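Local coordinates for protein methylmalonate-semialdehyde dehydrogenase (Oceanimonas doudoroffii, PDB 4ZZ7) that probably oxidises methylmalonate semialdehyde to an acyl-CoA thioester, using NAD as the electron acceptor, and works as a member of the aldehyde dehydrogenase family, at residues F72-L77 with Q189-A194; V313-D318 with G364-G369; T415-R420 with V437-P442. All blocks are in the same frame, centred on the assembly; numbering follows the deposited sequence.

The three contacts sit well apart and follow one another along the chain, each closing before the next opens. Interaction 1 joins helix 64-80 to helix 182-193 on the cofactor-binding side of the subunit. Interactions 2 and 3 belong to the other half, whose sheet contains strands 370-373, 411-418 and 436-439. Centres of interactions 1 and 2 are about 32 Å apart, of 1 and 3 about 37 Å, of 2 and 3 about 29 Å. Interactions 1 and 3 lie away from the cofactor site. The side chain of Val367 in interaction 2 is about 12 Å from that of the NAD-binding Phe151, and the side chain of Thr415 in interaction 3 is about 13 Å from the bound NAD.

Interaction 1 of 3, residues F72-L77 with Q189-A194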
loop_
_atom_site.group_PDB
_atom_site.type_symbol
_atom_site.label_atom_id
_atom_site.label_comp_id
_atom_site.label_asym_id
_atom_site.label_seq_id
_atom_site.Cartn_x
_atom_site.Cartn_y
_atom_site.Cartn_z
ATOM N N PHE A 72 -18.385 -14.258 -4.327
ATOM C CA PHE A 72 -18.153 -14.863 -5.643
ATOM C C PHE A 72 -19.411 -15.560 -6.169
ATOM O O PHE A 72 -19.760 -15.411 -7.324
ATOM C CB PHE A 72 -17.009 -15.888 -5.562
ATOM C CG PHE A 72 -15.653 -15.321 -5.834
ATOM C CD1 PHE A 72 -15.301 -14.907 -7.112
ATOM C CD2 PHE A 72 -14.711 -15.242 -4.833
ATOM C CE1 PHE A 72 -14.029 -14.421 -7.372
ATOM C CE2 PHE A 72 -13.443 -14.743 -5.078
ATOM C CZ PHE A 72 -13.099 -14.339 -6.349
ATOM N N ARG A 73 -20.054 -16.341 -5.308
ATOM C CA ARG A 73 -21.316 -17.035 -5.627
ATOM C C ARG A 73 -22.482 -16.066 -5.764
ATOM O O ARG A 73 -23.335 -16.226 -6.613
ATOM C CB ARG A 73 -21.652 -18.076 -4.544
ATOM C CG ARG A 73 -20.849 -19.360 -4.649
ATOM C CD ARG A 73 -21.150 -20.300 -3.494
ATOM N NE ARG A 73 -19.943 -20.917 -2.921
ATOM C CZ ARG A 73 -19.470 -20.745 -1.670
ATOM N NH1 ARG A 73 -20.080 -19.947 -0.775
ATOM N NH2 ARG A 73 -18.357 -21.393 -1.303
ATOM N N PHE A 74 -22.503 -15.081 -4.891
ATOM C CA PHE A 74 -23.431 -13.980 -4.974
ATOM C C PHE A 74 -23.322 -13.218 -6.316
ATOM O O PHE A 74 -24.330 -12.889 -6.924
ATOM C CB PHE A 74 -23.157 -13.046 -3.785
ATOM C CG PHE A 74 -24.213 -12.009 -3.554
ATOM C CD1 PHE A 74 -25.551 -12.350 -3.539
ATOM C CD2 PHE A 74 -23.866 -10.693 -3.313
ATOM C CE1 PHE A 74 -26.525 -11.390 -3.322
ATOM C CE2 PHE A 74 -24.822 -9.719 -3.085
ATOM C CZ PHE A 74 -26.160 -10.068 -3.094
ATOM N N LYS A 75 -22.096 -12.964 -6.773
ATOM C CA LYS A 75 -21.824 -12.303 -8.062
ATOM C C LYS A 75 -22.682 -12.912 -9.171
ATOM O O LYS A 75 -23.337 -12.216 -9.936
ATOM C CB LYS A 75 -20.343 -12.463 -8.412
ATOM C CG LYS A 75 -19.719 -11.286 -9.108
ATOM C CD LYS A 75 -19.842 -11.392 -10.609
ATOM C CE LYS A 75 -18.563 -11.868 -11.254
ATOM N NZ LYS A 75 -18.282 -10.923 -12.359
ATOM N N GLU A 76 -22.687 -14.237 -9.188
ATOM C CA GLU A 76 -23.376 -15.044 -10.181
ATOM C C GLU A 76 -24.874 -14.928 -10.105
ATOM O O GLU A 76 -25.534 -14.737 -11.099
ATOM C CB GLU A 76 -23.012 -16.515 -9.967
ATOM C CG GLU A 76 -21.536 -16.805 -10.123
ATOM C CD GLU A 76 -21.082 -16.438 -11.504
ATOM O OE1 GLU A 76 -20.209 -15.530 -11.623
ATOM O OE2 GLU A 76 -21.646 -17.032 -12.469
ATOM N N LEU A 77 -25.404 -15.078 -8.911
ATOM C CA LEU A 77 -26.833 -15.053 -8.693
ATOM C C LEU A 77 -27.427 -13.747 -9.135
ATOM O O LEU A 77 -28.533 -13.707 -9.652
ATOM C CB LEU A 77 -27.124 -15.225 -7.212
ATOM C CG LEU A 77 -26.687 -16.550 -6.642
ATOM C CD1 LEU A 77 -27.030 -16.599 -5.182
ATOM C CD2 LEU A 77 -27.377 -17.675 -7.381
ATOM N N GLN A 189 -32.117 -12.082 -0.299
ATOM C CA GLN A 189 -32.515 -13.485 -0.199
ATOM C C GLN A 189 -31.660 -14.365 -1.071
ATOM O O GLN A 189 -31.572 -15.554 -0.815
ATOM C CB GLN A 189 -33.991 -13.686 -0.536
ATOM C CG GLN A 189 -34.904 -12.762 0.251
ATOM C CD GLN A 189 -36.362 -13.104 0.102
ATOM O OE1 GLN A 189 -36.869 -13.918 0.863
ATOM N NE2 GLN A 189 -37.053 -12.483 -0.871
ATOM N N LEU A 190 -31.023 -13.796 -2.084
ATOM C CA LEU A 190 -30.107 -14.568 -2.919
ATOM C C LEU A 190 -28.851 -14.913 -2.151
ATOM O O LEU A 190 -28.123 -15.841 -2.489
ATOM C CB LEU A 190 -29.732 -13.789 -4.171
ATOM C CG LEU A 190 -30.872 -13.579 -5.162
ATOM C CD1 LEU A 190 -30.442 -12.645 -6.286
ATOM C CD2 LEU A 190 -31.364 -14.929 -5.691
ATOM N N LEU A 191 -28.613 -14.152 -1.093
ATOM C CA LEU A 191 -27.421 -14.294 -0.292
ATOM C C LEU A 191 -27.376 -15.606 0.490
ATOM O O LEU A 191 -26.314 -16.194 0.637
ATOM C CB LEU A 191 -27.300 -13.086 0.616
ATOM C CG LEU A 191 -25.907 -12.608 0.940
ATOM C CD1 LEU A 191 -24.972 -12.462 -0.255
ATOM C CD2 LEU A 191 -26.061 -11.267 1.647
ATOM N N GLN A 192 -28.520 -16.084 0.957
ATOM C CA GLN A 192 -28.577 -17.405 1.619
ATOM C C GLN A 192 -28.179 -18.544 0.683
ATOM O O GLN A 192 -27.435 -19.445 1.083
ATOM C CB GLN A 192 -29.967 -17.697 2.211
ATOM C CG GLN A 192 -30.128 -17.295 3.672
ATOM C CD GLN A 192 -29.965 -15.782 3.930
ATOM O OE1 GLN A 192 -30.464 -14.930 3.151
ATOM N NE2 GLN A 192 -29.277 -15.441 5.047
ATOM N N GLU A 193 -28.684 -18.486 -0.552
ATOM C CA GLU A 193 -28.354 -19.463 -1.596
ATOM C C GLU A 193 -26.879 -19.400 -2.001
ATOM O O GLU A 193 -26.295 -20.413 -2.394
ATOM C CB GLU A 193 -29.225 -19.222 -2.830
ATOM C CG GLU A 193 -29.100 -20.301 -3.903
ATOM C CD GLU A 193 -29.805 -19.932 -5.189
ATOM O OE1 GLU A 193 -29.515 -20.611 -6.201
ATOM O OE2 GLU A 193 -30.624 -18.973 -5.180
ATOM N N ALA A 194 -26.280 -18.211 -1.905
ATOM C CA ALA A 194 -24.848 -18.046 -2.163
ATOM C C ALA A 194 -23.997 -18.625 -1.064
ATOM O O ALA A 194 -22.787 -18.609 -1.160
ATOM C CB ALA A 194 -24.502 -16.581 -2.335
#
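One face of the Phe74 ring takes Leu191 CD1 almost over its centre, a CH-pi contact with the methyl 3.4 Å from the ring centroid. At the edge of the same ring, near its plane, Leu190 CB stands 4.1 Å from Phe74 CE1. The guanidinium of Arg73 meets Ala194 O at its edge and in its plane: NH1 donates to that oxygen over 3.0 Å, and the bond is nearly straight at 167°. Phe74 reaches Leu191 because its CG lies anti to the backbone N (chi1 -168°), beside its own carbonyl carbon. An alanine here would probably leave Leu191 CD1 without its ring and open a gap beside Leu190. One turn further along the helix, Leu77 CD1 packs between Leu190 CB at 4.0 Å and Ala194 CB at 3.8 Å, while its CD2 lies against the carboxylate of Glu193. Ala194 CB also touches the backbone of the first helix, 3.6 Å from Phe74 N. Val111 and Leu159, from helices 97-115 and 156-167, add to the packing around Phe74, and Phe72 and Lys75 meet the Lys75 and Phe72 of the second subunit in cation-pi pairs. The two short segments cross at 126°, a helix-to-helix packing in which helix 182-193 is the helical link of a beta-alpha-beta crossover between the parallel strands 171-175 and 201-203 of the Rossmann-type NAD-binding domain.

Interaction 2 of 3, residues V313-D318 with G364-G369; sequences VGPSTD and GFFVGG
Pro315, which reaches across to Phe366, has a carbonyl oxygen gripped twice: Asp318 N donates to Pro315 O over 3.1 Å, and the side-chain amide of Asn321 supplies a second bond. The first of these closes a beta turn through Ser316 and Thr317, and together they fix the loop just past the point where it meets the ring. Between the segments themselves the contact is one of packing. Phe366 presents CE1 to the carbonyl of Gly314, whose O lies at the ring edge, near its plane, 3.3 Å away. Further round, Phe366 CZ is 3.7 Å from Pro315 N and 4.3 Å from Pro315 CD. The ring starts off in this direction because CG is anti to the carbonyl carbon of Phe366 (chi1 -79°), beside the backbone N. Val313 uses both branches: CG1 approaches Phe366 CD1 at 3.9 Å, obliquely to the ring, and CG2 comes 4.0 Å from Gly368 CA. Phe323 and Pro325 pack nearby on Val313 and Phe366, and an inverse gamma turn centred on Phe365, with a weak bond from Phe366 N to Gly364 O, leads into Phe366. The touching parts run 151° apart, loop against loop: the connection from helix 296-308 to helix 329-344 is laid on the lead-in to strand 370-373, as part of the catalytic-domain fold of an aldehyde dehydrogenase.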
loop_
_atom_site.group_PDB
_atom_site.type_symbol
_atom_site.label_atom_id
_atom_site.label_comp_id
_atom_site.label_asym_id
_atom_site.label_seq_id
_atom_site.Cartn_x
_atom_site.Cartn_y
_atom_site.Cartn_z
ATOM N N VAL A 313 -40.404 10.005 -22.257
ATOM C CA VAL A 313 -40.813 9.767 -20.873
ATOM C C VAL A 313 -42.001 8.825 -20.887
ATOM O O VAL A 313 -42.927 9.006 -21.664
ATOM C CB VAL A 313 -41.204 11.058 -20.147
ATOM C CG1 VAL A 313 -41.118 10.856 -18.646
ATOM C CG2 VAL A 313 -40.277 12.187 -20.533
ATOM N N GLY A 314 -41.957 7.815 -20.028
ATOM C CA GLY A 314 -43.029 6.831 -19.938
ATOM C C GLY A 314 -42.747 5.726 -18.932
ATOM O O GLY A 314 -41.769 5.794 -18.181
ATOM N N PRO A 315 -43.609 4.696 -18.912
ATOM C CA PRO A 315 -43.446 3.597 -17.970
ATOM C C PRO A 315 -42.352 2.609 -18.364
ATOM O O PRO A 315 -42.022 2.453 -19.536
ATOM C CB PRO A 315 -44.817 2.924 -17.989
ATOM C CG PRO A 315 -45.358 3.215 -19.344
ATOM C CD PRO A 315 -44.822 4.553 -19.734
ATOM N N SER A 316 -41.809 1.932 -17.361
ATOM C CA SER A 316 -40.752 0.934 -17.560
ATOM C C SER A 316 -41.187 -0.239 -18.457
ATOM O O SER A 316 -40.352 -0.944 -18.993
ATOM C CB SER A 316 -40.313 0.389 -16.210
ATOM O OG SER A 316 -41.414 -0.240 -15.575
ATOM N N THR A 317 -42.494 -0.446 -18.603
ATOM C CA THR A 317 -43.048 -1.473 -19.495
ATOM C C THR A 317 -42.605 -1.278 -20.943
ATOM O O THR A 317 -42.351 -2.237 -21.666
ATOM C CB THR A 317 -44.581 -1.486 -19.428
ATOM O OG1 THR A 317 -45.077 -0.155 -19.640
ATOM C CG2 THR A 317 -45.052 -2.023 -18.064
ATOM N N ASP A 318 -42.507 -0.026 -21.352
ATOM C CA ASP A 318 -41.918 0.317 -22.626
ATOM C C ASP A 318 -40.455 0.529 -22.330
ATOM O O ASP A 318 -40.083 1.517 -21.702
ATOM C CB ASP A 318 -42.593 1.580 -23.204
ATOM C CG ASP A 318 -42.046 2.003 -24.588
ATOM O OD1 ASP A 318 -41.440 1.186 -25.307
ATOM O OD2 ASP A 318 -42.247 3.170 -24.972
ATOM N N GLY A 364 -49.762 8.756 -13.371
ATOM C CA GLY A 364 -48.765 8.458 -12.357
ATOM C C GLY A 364 -47.858 9.658 -12.236
ATOM O O GLY A 364 -48.178 10.731 -12.769
ATOM N N PHE A 365 -46.711 9.482 -11.580
ATOM C CA PHE A 365 -45.918 10.636 -11.088
ATOM C C PHE A 365 -44.842 11.068 -12.103
ATOM O O PHE A 365 -43.649 11.083 -11.817
ATOM C CB PHE A 365 -45.354 10.362 -9.680
ATOM C CG PHE A 365 -46.259 9.512 -8.822
ATOM C CD1 PHE A 365 -47.604 9.810 -8.701
ATOM C CD2 PHE A 365 -45.769 8.400 -8.165
ATOM C CE1 PHE A 365 -48.438 9.018 -7.947
ATOM C CE2 PHE A 365 -46.603 7.620 -7.389
ATOM C CZ PHE A 365 -47.940 7.925 -7.287
ATOM N N PHE A 366 -45.314 11.466 -13.282
ATOM C CA PHE A 366 -44.471 11.738 -14.433
ATOM C C PHE A 366 -44.125 13.206 -14.577
ATOM O O PHE A 366 -45.009 14.062 -14.547
ATOM C CB PHE A 366 -45.157 11.244 -15.713
ATOM C CG PHE A 366 -45.025 9.764 -15.918
ATOM C CD1 PHE A 366 -43.821 9.222 -16.344
ATOM C CD2 PHE A 366 -46.087 8.908 -15.656
ATOM C CE1 PHE A 366 -43.667 7.860 -16.509
ATOM C CE2 PHE A 366 -45.944 7.538 -15.828
ATOM C CZ PHE A 366 -44.728 7.013 -16.248
ATOM N N VAL A 367 -42.833 13.480 -14.741
ATOM C CA VAL A 367 -42.334 14.821 -15.069
ATOM C C VAL A 367 -41.395 14.709 -16.268
ATOM O O VAL A 367 -40.507 13.852 -16.315
ATOM C CB VAL A 367 -41.562 15.476 -13.902
ATOM C CG1 VAL A 367 -41.054 16.860 -14.299
ATOM C CG2 VAL A 367 -42.433 15.564 -12.646
ATOM N N GLY A 368 -41.594 15.586 -17.238
ATOM C CA GLY A 368 -40.820 15.523 -18.459
ATOM C C GLY A 368 -39.539 16.291 -18.301
ATOM O O GLY A 368 -39.419 17.142 -17.431
ATOM N N GLY A 369 -38.585 16.011 -19.168
ATOM C CA GLY A 369 -37.285 16.673 -19.107
ATOM C C GLY A 369 -37.426 18.161 -19.366
ATOM O O GLY A 369 -37.915 18.555 -20.411
#

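Interaction 3 of 3, residues T415-R420 with V437-P442; sequences TCIFTR and VGINIP
Asn440 swings back to Thr419 with CG anti to its own carbonyl carbon (chi1 -57°), and chi2 of -72° sets OD1 toward Thr419 N. This happens at the end of two parallel strands, 411-418 and 436-439, which flank helix 422-431 in a beta-alpha-beta crossover. Regular pairing comes first: Gly438 N donates to Thr415 O at 2.8 Å, and Ile417 N to Gly438 O at 3.1 Å. Asn440 N then bonds to Ile417 O at 2.7 Å, nearly straight at 170°. On the face of Cys416, CB packs 3.7 Å from Pro442 CA, and the sulfur SG sits over the centre of the Phe418 ring. On the other face Ile417 and Ile439 pack as neighbours, CG2 of Ile417 3.7 Å from CD1 of Ile439, while Phe428 of the helix covers Ile417. Strand 436-439 pairs in parallel with a strand of the third subunit, so the sheet continues across the interface, and Asn440 ND2 bonds Arg483 O of that subunit. Within the chain the same amide turns both ends to one residue: OD1 accepts from Thr419 N at 3.0 Å, and ND2, lying in the carbonyl plane, donates to Thr419 O at 2.9 Å.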
loop_
_atom_site.group_PDB
_atom_site.type_symbol
_atom_site.label_atom_id
_atom_site.label_comp_id
_atom_site.label_asym_id
_atom_site.label_seq_id
_atom_site.Cartn_x
_atom_site.Cartn_y
_atom_site.Cartn_z
ATOM N N THR A 415 -18.789 17.238 -9.408
ATOM C CA THR A 415 -18.706 18.313 -10.377
ATOM C C THR A 415 -18.019 17.819 -11.631
ATOM O O THR A 415 -17.368 16.764 -11.601
ATOM C CB THR A 415 -17.899 19.489 -9.837
ATOM O OG1 THR A 415 -17.993 20.590 -10.750
ATOM C CG2 THR A 415 -16.422 19.124 -9.658
ATOM N N CYS A 416 -18.152 18.583 -12.726
ATOM C CA CYS A 416 -17.467 18.285 -13.997
ATOM C C CYS A 416 -16.982 19.571 -14.660
ATOM O O CYS A 416 -17.515 20.640 -14.414
ATOM C CB CYS A 416 -18.361 17.496 -14.977
ATOM S SG CYS A 416 -17.746 17.365 -16.719
ATOM N N ILE A 417 -15.964 19.449 -15.498
ATOM C CA ILE A 417 -15.584 20.525 -16.373
ATOM C C ILE A 417 -15.466 19.975 -17.785
ATOM O O ILE A 417 -14.843 18.933 -17.979
ATOM C CB ILE A 417 -14.270 21.193 -15.931
ATOM C CG1 ILE A 417 -13.953 22.375 -16.845
ATOM C CG2 ILE A 417 -13.104 20.207 -15.913
ATOM C CD1 ILE A 417 -12.900 23.298 -16.288
ATOM N N PHE A 418 -16.074 20.657 -18.758
ATOM C CA PHE A 418 -15.878 20.336 -20.153
ATOM C C PHE A 418 -14.825 21.282 -20.707
ATOM O O PHE A 418 -15.030 22.488 -20.728
ATOM C CB PHE A 418 -17.173 20.481 -20.897
ATOM C CG PHE A 418 -18.215 19.516 -20.460
ATOM C CD1 PHE A 418 -18.123 18.187 -20.809
ATOM C CD2 PHE A 418 -19.286 19.930 -19.712
ATOM C CE1 PHE A 418 -19.096 17.287 -20.416
ATOM C CE2 PHE A 418 -20.261 19.046 -19.319
ATOM C CZ PHE A 418 -20.167 17.719 -19.664
ATOM N N THR A 419 -13.690 20.734 -21.134
ATOM C CA THR A 419 -12.644 21.504 -21.814
ATOM C C THR A 419 -11.702 20.592 -22.604
ATOM O O THR A 419 -11.742 19.373 -22.465
ATOM C CB THR A 419 -11.851 22.351 -20.799
ATOM O OG1 THR A 419 -10.853 23.134 -21.467
ATOM C CG2 THR A 419 -11.178 21.487 -19.749
ATOM N N ARG A 420 -10.884 21.192 -23.453
ATOM C CA ARG A 420 -9.811 20.483 -24.161
ATOM C C ARG A 420 -8.472 20.774 -23.522
ATOM O O ARG A 420 -7.547 20.002 -23.666
ATOM C CB ARG A 420 -9.805 20.824 -25.679
ATOM C CG ARG A 420 -11.138 20.505 -26.380
ATOM C CD ARG A 420 -11.162 20.497 -27.919
ATOM N NE ARG A 420 -10.344 19.383 -28.406
ATOM C CZ ARG A 420 -9.074 19.472 -28.829
ATOM N NH1 ARG A 420 -8.446 20.648 -28.865
ATOM N NH2 ARG A 420 -8.415 18.372 -29.216
ATOM N N VAL A 437 -14.662 14.743 -8.889
ATOM C CA VAL A 437 -14.417 15.679 -9.954
ATOM C C VAL A 437 -14.325 14.927 -11.262
ATOM O O VAL A 437 -13.644 13.893 -11.344
ATOM C CB VAL A 437 -13.059 16.331 -9.736
ATOM C CG1 VAL A 437 -12.760 17.345 -10.811
ATOM C CG2 VAL A 437 -13.001 16.974 -8.370
ATOM N N GLY A 438 -14.982 15.459 -12.288
ATOM C CA GLY A 438 -14.909 14.895 -13.633
ATOM C C GLY A 438 -14.224 15.847 -14.609
ATOM O O GLY A 438 -14.368 17.056 -14.479
ATOM N N ILE A 439 -13.460 15.303 -15.559
ATOM C CA ILE A 439 -12.921 16.065 -16.686
ATOM C C ILE A 439 -13.631 15.481 -17.897
ATOM O O ILE A 439 -13.425 14.321 -18.216
ATOM C CB ILE A 439 -11.393 15.903 -16.815
ATOM C CG1 ILE A 439 -10.686 16.130 -15.480
ATOM C CG2 ILE A 439 -10.802 16.834 -17.853
ATOM C CD1 ILE A 439 -10.845 17.505 -14.883
ATOM N N ASN A 440 -14.509 16.266 -18.519
ATOM C CA ASN A 440 -15.367 15.815 -19.618
ATOM C C ASN A 440 -16.178 14.544 -19.333
ATOM O O ASN A 440 -16.539 13.814 -20.252
ATOM C CB ASN A 440 -14.525 15.632 -20.875
ATOM C CG ASN A 440 -13.776 16.904 -21.271
ATOM O OD1 ASN A 440 -14.370 17.865 -21.747
ATOM N ND2 ASN A 440 -12.477 16.900 -21.101
ATOM N N ILE A 441 -16.456 14.312 -18.047
ATOM C CA ILE A 441 -17.299 13.224 -17.554
ATOM C C ILE A 441 -18.298 13.892 -16.614
ATOM O O ILE A 441 -17.955 14.217 -15.497
ATOM C CB ILE A 441 -16.532 12.191 -16.689
ATOM C CG1 ILE A 441 -15.400 11.504 -17.444
ATOM C CG2 ILE A 441 -17.500 11.135 -16.142
ATOM C CD1 ILE A 441 -15.885 10.448 -18.417
ATOM N N PRO A 442 -19.547 14.093 -17.047
ATOM C CA PRO A 442 -20.537 14.713 -16.158
ATOM C C PRO A 442 -20.918 13.855 -14.923
ATOM O O PRO A 442 -21.392 14.396 -13.931
ATOM C CB PRO A 442 -21.737 14.870 -17.076
ATOM C CG PRO A 442 -21.646 13.719 -18.021
ATOM C CD PRO A 442 -20.177 13.507 -18.257
#